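Putative uncharacterized protein PH0300 (Pyrococcus horikoshii, PDB 3VRH) catalyses the ATP-dependent 2-thiolation of 5-methyluridine 54 in the T loop of tRNA, a modification that stabilises tRNA at high temperature. Local coordinates at residues R32-T37 with K68-N73; A61-V66 with A150-H155. All coordinates share one frame; numbering follows the deposited sequence.

Contact 1 of 2, residues R32-T37 with K68-N73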
loop_
_atom_site.group_PDB
_atom_site.type_symbol
_atom_site.label_atom_id
_atom_site.label_comp_id
_atom_site.label_asym_id
_atom_site.label_seq_id
_atom_site.Cartn_x
_atom_site.Cartn_y
_atom_site.Cartn_z
ATOM N N ARG A 32 1.126 -6.217 -29.923
ATOM C CA ARG A 32 2.567 -5.983 -29.798
ATOM C C ARG A 32 3.013 -5.891 -28.343
ATOM O O ARG A 32 4.006 -6.504 -27.956
ATOM C CB ARG A 32 2.969 -4.701 -30.516
ATOM C CG ARG A 32 2.910 -4.798 -32.013
ATOM C CD ARG A 32 3.114 -3.430 -32.652
ATOM N NE ARG A 32 3.158 -3.516 -34.108
ATOM C CZ ARG A 32 4.248 -3.823 -34.801
ATOM N NH1 ARG A 32 5.393 -4.067 -34.169
ATOM N NH2 ARG A 32 4.197 -3.881 -36.126
ATOM N N LYS A 33 2.286 -5.118 -27.542
ATOM C CA LYS A 33 2.617 -4.997 -26.120
ATOM C C LYS A 33 2.640 -6.368 -25.432
ATOM O O LYS A 33 3.553 -6.684 -24.673
ATOM C CB LYS A 33 1.631 -4.077 -25.414
ATOM C CG LYS A 33 2.035 -3.725 -23.983
ATOM C CD LYS A 33 1.426 -2.384 -23.567
ATOM C CE LYS A 33 2.490 -1.402 -23.049
ATOM N NZ LYS A 33 1.935 -0.029 -22.711
ATOM N N VAL A 34 1.639 -7.193 -25.716
ATOM C CA VAL A 34 1.580 -8.505 -25.089
ATOM C C VAL A 34 2.772 -9.344 -25.554
ATOM O O VAL A 34 3.417 -10.035 -24.762
ATOM C CB VAL A 34 0.245 -9.228 -25.402
ATOM C CG1 VAL A 34 0.282 -10.657 -24.895
ATOM C CG2 VAL A 34 -0.929 -8.472 -24.770
ATOM N N SER A 35 3.061 -9.266 -26.846
ATOM C CA SER A 35 4.228 -9.945 -27.399
ATOM C C SER A 35 5.532 -9.468 -26.735
ATOM O O SER A 35 6.407 -10.266 -26.396
ATOM C CB SER A 35 4.298 -9.712 -28.897
ATOM O OG SER A 35 5.398 -10.414 -29.403
ATOM N N ARG A 36 5.643 -8.161 -26.542
ATOM C CA ARG A 36 6.784 -7.580 -25.825
ATOM C C ARG A 36 6.910 -8.126 -24.409
ATOM O O ARG A 36 8.013 -8.410 -23.945
ATOM C CB ARG A 36 6.686 -6.055 -25.811
ATOM C CG ARG A 36 6.919 -5.445 -27.199
ATOM C CD ARG A 36 6.405 -4.002 -27.335
ATOM N NE ARG A 36 6.553 -3.528 -28.715
ATOM C CZ ARG A 36 5.946 -2.455 -29.220
ATOM N NH1 ARG A 36 5.135 -1.725 -28.460
ATOM N NH2 ARG A 36 6.147 -2.114 -30.491
ATOM N N THR A 37 5.775 -8.305 -23.744
ATOM C CA THR A 37 5.759 -8.848 -22.390
ATOM C C THR A 37 6.232 -10.283 -22.329
ATOM O O THR A 37 7.026 -10.637 -21.458
ATOM C CB THR A 37 4.356 -8.774 -21.760
ATOM O OG1 THR A 37 3.930 -7.412 -21.739
ATOM C CG2 THR A 37 4.377 -9.316 -20.341
ATOM N N LYS A 68 -3.452 -16.836 -29.341
ATOM C CA LYS A 68 -3.822 -17.533 -30.576
ATOM C C LYS A 68 -3.424 -16.711 -31.792
ATOM O O LYS A 68 -2.785 -17.220 -32.715
ATOM C CB LYS A 68 -5.337 -17.789 -30.614
ATOM C CG LYS A 68 -5.803 -18.673 -31.765
ATOM C CD LYS A 68 -5.449 -20.129 -31.511
ATOM C CE LYS A 68 -5.913 -20.999 -32.677
ATOM N NZ LYS A 68 -5.353 -22.363 -32.564
ATOM N N LYS A 69 -3.817 -15.442 -31.795
ATOM C CA LYS A 69 -3.498 -14.546 -32.904
ATOM C C LYS A 69 -1.978 -14.387 -33.075
ATOM O O LYS A 69 -1.470 -14.287 -34.193
ATOM C CB LYS A 69 -4.177 -13.198 -32.709
ATOM C CG LYS A 69 -4.017 -12.254 -33.888
ATOM C CD LYS A 69 -4.948 -11.060 -33.763
ATOM C CE LYS A 69 -4.787 -10.117 -34.952
ATOM N NZ LYS A 69 -5.607 -8.878 -34.869
ATOM N N LEU A 70 -1.254 -14.405 -31.960
ATOM C CA LEU A 70 0.203 -14.310 -31.997
ATOM C C LEU A 70 0.855 -15.574 -32.537
ATOM O O LEU A 70 2.030 -15.560 -32.882
ATOM C CB LEU A 70 0.778 -13.975 -30.619
ATOM C CG LEU A 70 0.527 -12.538 -30.170
ATOM C CD1 LEU A 70 1.246 -12.222 -28.847
ATOM C CD2 LEU A 70 0.963 -11.576 -31.264
ATOM N N GLY A 71 0.100 -16.664 -32.604
ATOM C CA GLY A 71 0.626 -17.891 -33.166
ATOM C C GLY A 71 1.045 -18.949 -32.167
ATOM O O GLY A 71 1.779 -19.864 -32.518
ATOM N N TYR A 72 0.579 -18.844 -30.926
ATOM C CA TYR A 72 0.906 -19.841 -29.918
ATOM C C TYR A 72 0.001 -21.058 -29.995
ATOM O O TYR A 72 -1.084 -20.996 -30.569
ATOM C CB TYR A 72 0.877 -19.224 -28.510
ATOM C CG TYR A 72 2.048 -18.306 -28.294
ATOM C CD1 TYR A 72 1.990 -16.983 -28.692
ATOM C CD2 TYR A 72 3.225 -18.774 -27.729
ATOM C CE1 TYR A 72 3.072 -16.134 -28.517
ATOM C CE2 TYR A 72 4.310 -17.942 -27.554
ATOM C CZ TYR A 72 4.231 -16.622 -27.953
ATOM O OH TYR A 72 5.304 -15.778 -27.790
ATOM N N ASN A 73 0.455 -22.167 -29.422
ATOM C CA ASN A 73 -0.328 -23.398 -29.418
ATOM C C ASN A 73 -1.201 -23.462 -28.167
ATOM O O ASN A 73 -0.763 -23.914 -27.113
ATOM C CB ASN A 73 0.588 -24.631 -29.504
ATOM C CG ASN A 73 -0.179 -25.935 -29.375
ATOM O OD1 ASN A 73 -1.385 -25.984 -29.621
ATOM N ND2 ASN A 73 0.516 -26.997 -28.980
#
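The helical turn that brings Val34 and Ser35 to Leu70 is tied by a short backbone bond, Arg36 N to Arg32 O at 2.7 Å. The contact joins helix 23-40 to the end of helix 58-69. That second helix belongs to the beta-alpha-beta crossover between the parallel strands 49-53 and 73-80 of the PP-loop domain. Leu70 does most of the touching. Its CG lies beside its own backbone N, and CD1 then continues anti to CA (chi2 -174°). This extended branch reaches across to the flank of helix 23-40. Leu70 CD1 rests 4.0 Å from Ser35 CB, so Ser35 offers its methylene carbon to the leucine. Leu70 CD1 is equally 4.0 Å from the backbone N of Ser35. The same methyl, Leu70 CD1, lies 4.4 Å from Val34 CG1. This is light apolar packing, with 106 Å² buried in all. Val34 also packs on Pro195 and Leu196, which help bury it.

A Schellman motif ends the second helix. Gly71 takes a positive phi (102°), and its N bonds back to Lys68 O at 2.9 Å. The chain then turns off toward strand 73-80. Lys46 serves this turn twice: its NZ bonds to Leu70 O, and it makes a cation-pi contact with the Tyr72 ring. A salt bridge from Lys69 NZ to Glu31 OE1 adds a polar tie between the two helices. Behind the leucine, Leu70 CB meets the Tyr72 ring edge-on, in the ring plane, with Tyr72 CE1 at 3.8 Å.

Contact 2 of 2, residues A61-V66 with A150-H155. With BCN (bicine), chain D.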
loop_
_atom_site.group_PDB
_atom_site.type_symbol
_atom_site.label_atom_id
_atom_site.label_comp_id
_atom_site.label_asym_id
_atom_site.label_seq_id
_atom_site.Cartn_x
_atom_site.Cartn_y
_atom_site.Cartn_z
ATOM N N ALA A 61 -10.471 -14.435 -21.708
ATOM C CA ALA A 61 -10.893 -14.478 -23.099
ATOM C C ALA A 61 -9.912 -13.773 -24.021
ATOM O O ALA A 61 -9.567 -14.285 -25.079
ATOM C CB ALA A 61 -12.285 -13.871 -23.265
ATOM N N VAL A 62 -9.499 -12.571 -23.631
ATOM C CA VAL A 62 -8.579 -11.779 -24.435
ATOM C C VAL A 62 -7.209 -12.471 -24.432
ATOM O O VAL A 62 -6.482 -12.455 -25.431
ATOM C CB VAL A 62 -8.496 -10.311 -23.888
ATOM C CG1 VAL A 62 -7.254 -9.577 -24.398
ATOM C CG2 VAL A 62 -9.766 -9.538 -24.264
ATOM N N THR A 63 -6.871 -13.094 -23.305
ATOM C CA THR A 63 -5.599 -13.789 -23.192
ATOM C C THR A 63 -5.554 -14.882 -24.258
ATOM O O THR A 63 -4.635 -14.915 -25.074
ATOM C CB THR A 63 -5.387 -14.428 -21.807
ATOM O OG1 THR A 63 -5.330 -13.405 -20.805
ATOM C CG2 THR A 63 -4.092 -15.222 -21.765
ATOM N N ALA A 64 -6.557 -15.753 -24.268
ATOM C CA ALA A 64 -6.570 -16.863 -25.226
ATOM C C ALA A 64 -6.661 -16.343 -26.646
ATOM O O ALA A 64 -6.047 -16.897 -27.556
ATOM C CB ALA A 64 -7.714 -17.809 -24.937
ATOM N N TYR A 65 -7.420 -15.273 -26.826
ATOM C CA TYR A 65 -7.582 -14.676 -28.131
ATOM C C TYR A 65 -6.242 -14.202 -28.695
ATOM O O TYR A 65 -5.916 -14.493 -29.844
ATOM C CB TYR A 65 -8.586 -13.511 -28.097
ATOM C CG TYR A 65 -8.927 -12.970 -29.484
ATOM C CD1 TYR A 65 -8.043 -12.136 -30.166
ATOM C CD2 TYR A 65 -10.129 -13.294 -30.105
ATOM C CE1 TYR A 65 -8.331 -11.640 -31.410
ATOM C CE2 TYR A 65 -10.434 -12.807 -31.382
ATOM C CZ TYR A 65 -9.526 -11.975 -32.024
ATOM O OH TYR A 65 -9.803 -11.477 -33.275
ATOM N N VAL A 66 -5.482 -13.465 -27.894
ATOM C CA VAL A 66 -4.237 -12.879 -28.369
ATOM C C VAL A 66 -3.111 -13.901 -28.515
ATOM O O VAL A 66 -2.367 -13.855 -29.494
ATOM C CB VAL A 66 -3.764 -11.680 -27.494
ATOM C CG1 VAL A 66 -2.426 -11.142 -27.980
ATOM C CG2 VAL A 66 -4.791 -10.560 -27.532
ATOM N N ALA A 150 2.556 -25.076 -19.871
ATOM C CA ALA A 150 2.357 -23.778 -19.254
ATOM C C ALA A 150 0.874 -23.474 -19.135
ATOM O O ALA A 150 0.065 -23.911 -19.954
ATOM C CB ALA A 150 3.043 -22.702 -20.084
ATOM N N ILE A 151 0.530 -22.719 -18.103
ATOM C CA ILE A 151 -0.810 -22.184 -17.930
ATOM C C ILE A 151 -0.691 -20.672 -18.033
ATOM O O ILE A 151 0.112 -20.056 -17.327
ATOM C CB ILE A 151 -1.360 -22.550 -16.548
ATOM C CG1 ILE A 151 -1.563 -24.054 -16.445
ATOM C CG2 ILE A 151 -2.637 -21.787 -16.245
ATOM C CD1 ILE A 151 -1.855 -24.532 -15.055
ATOM N N ALA A 152 -1.465 -20.072 -18.925
ATOM C CA ALA A 152 -1.520 -18.614 -19.024
ATOM C C ALA A 152 -2.834 -18.107 -18.422
ATOM O O ALA A 152 -3.899 -18.638 -18.740
ATOM C CB ALA A 152 -1.395 -18.176 -20.466
ATOM N N THR A 153 -2.747 -17.106 -17.537
ATOM C CA THR A 153 -3.929 -16.465 -16.968
ATOM C C THR A 153 -4.065 -15.014 -17.461
ATOM O O THR A 153 -3.166 -14.486 -18.111
ATOM C CB THR A 153 -3.919 -16.528 -15.433
ATOM O OG1 THR A 153 -2.821 -15.766 -14.939
ATOM C CG2 THR A 153 -3.775 -17.974 -14.952
ATOM N N GLY A 154 -5.193 -14.384 -17.166
ATOM C CA GLY A 154 -5.546 -13.101 -17.751
ATOM C C GLY A 154 -5.311 -11.871 -16.873
ATOM O O GLY A 154 -5.711 -10.768 -17.234
ATOM N N HIS A 155 -4.656 -12.065 -15.734
ATOM C CA HIS A 155 -4.291 -10.966 -14.838
ATOM C C HIS A 155 -3.576 -9.854 -15.577
ATOM O O HIS A 155 -2.558 -10.073 -16.229
ATOM C CB HIS A 155 -3.375 -11.472 -13.724
ATOM C CG HIS A 155 -3.987 -12.534 -12.864
ATOM N ND1 HIS A 155 -4.205 -13.821 -13.310
ATOM C CD2 HIS A 155 -4.408 -12.505 -11.576
ATOM C CE1 HIS A 155 -4.748 -14.536 -12.338
ATOM N NE2 HIS A 155 -4.882 -13.762 -11.275
HETATM N N1 BCN D . -8.524 -14.903 -15.028
HETATM C C1 BCN D . -8.063 -13.457 -14.947
HETATM C C2 BCN D . -8.315 -12.793 -13.647
HETATM O O21 BCN D . -8.369 -13.518 -12.620
HETATM O O22 BCN D . -8.496 -11.557 -13.583
HETATM C C3 BCN D . -9.932 -14.991 -15.503
HETATM C C4 BCN D . -10.544 -13.780 -16.239
HETATM O O4 BCN D . -11.364 -13.917 -17.112
HETATM C C5 BCN D . -7.659 -15.644 -15.944
HETATM C C6 BCN D . -7.839 -17.101 -15.890
HETATM O O6 BCN D . -7.026 -17.834 -16.346
#
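Thr63 turns its two branches to different parts of the chain at Ala152-Gly154. The contact sets helix 58-69 against the end of strand 150-152, in the parallel part of the mixed central sheet of the PP-loop ATPase fold. With chi1 at -64°, Thr63 OG1 lies beside its own backbone N and is directed at Gly154, whose CA is 3.1 Å away. The hydroxyl is bonded to Asp59 O, one turn earlier in the helix. Thr63 CG2, anti to the backbone N, faces the strand and meets Ala152 CB at 4.2 Å. Both branches flank Thr153 O, with Thr63 CG2 3.8 Å from it. Because Gly154 has no side chain, its backbone sits close to the helix, with CA atoms of Thr63 and Gly154 5.5 Å apart. The seam is buried van der Waals packing.

The side chains of Thr153 and His155 leave the backbone away from the helix and belong to the pocket that holds bicine. Gly154, between them, is a known ATP-binding residue. Thr153 OG1 and His155 ND1 are hydrogen-bonded at 2.9 Å, and either could be the donor. This bond limits rotation of the imidazole. Thr153 CB lies at the edge of the ring, in its plane, while bicine O21 sits over one face, displaced toward the rim. Bicine is held by hydrogen bonds to Ala53 O at the end of strand 49-53, Ser55 OG in the loop that follows, and Ser60 OG in the first turn of helix 58-69. On one hydroxyethyl arm, bicine O6 lies 3.5 Å from Thr153 CG2.

Overall arrangement
Contacts 1 and 2 lie at successive parts of helix 58-69, with centres 10 Å apart. Contact 2 is the inner one, beside the bicine pocket and ATP-binding residues such as Ala53 and Gly154. Contact 1 is farther out, where the same helix ends. They meet directly at Val34 CG1 and Val66 CG1, 4.1 Å apart. Phe30 of helix 23-40 also packs on Val62 and Val66, and Leu196 touches both Val34 and Thr63. Helix 23-40 is thus joined to the nucleotide-binding core through mainly apolar side chains. The side chain of Val34 is about 10 Å from the ATP-binding Gly154 and about 13 Å from bicine, so contact 1 does not line the pocket.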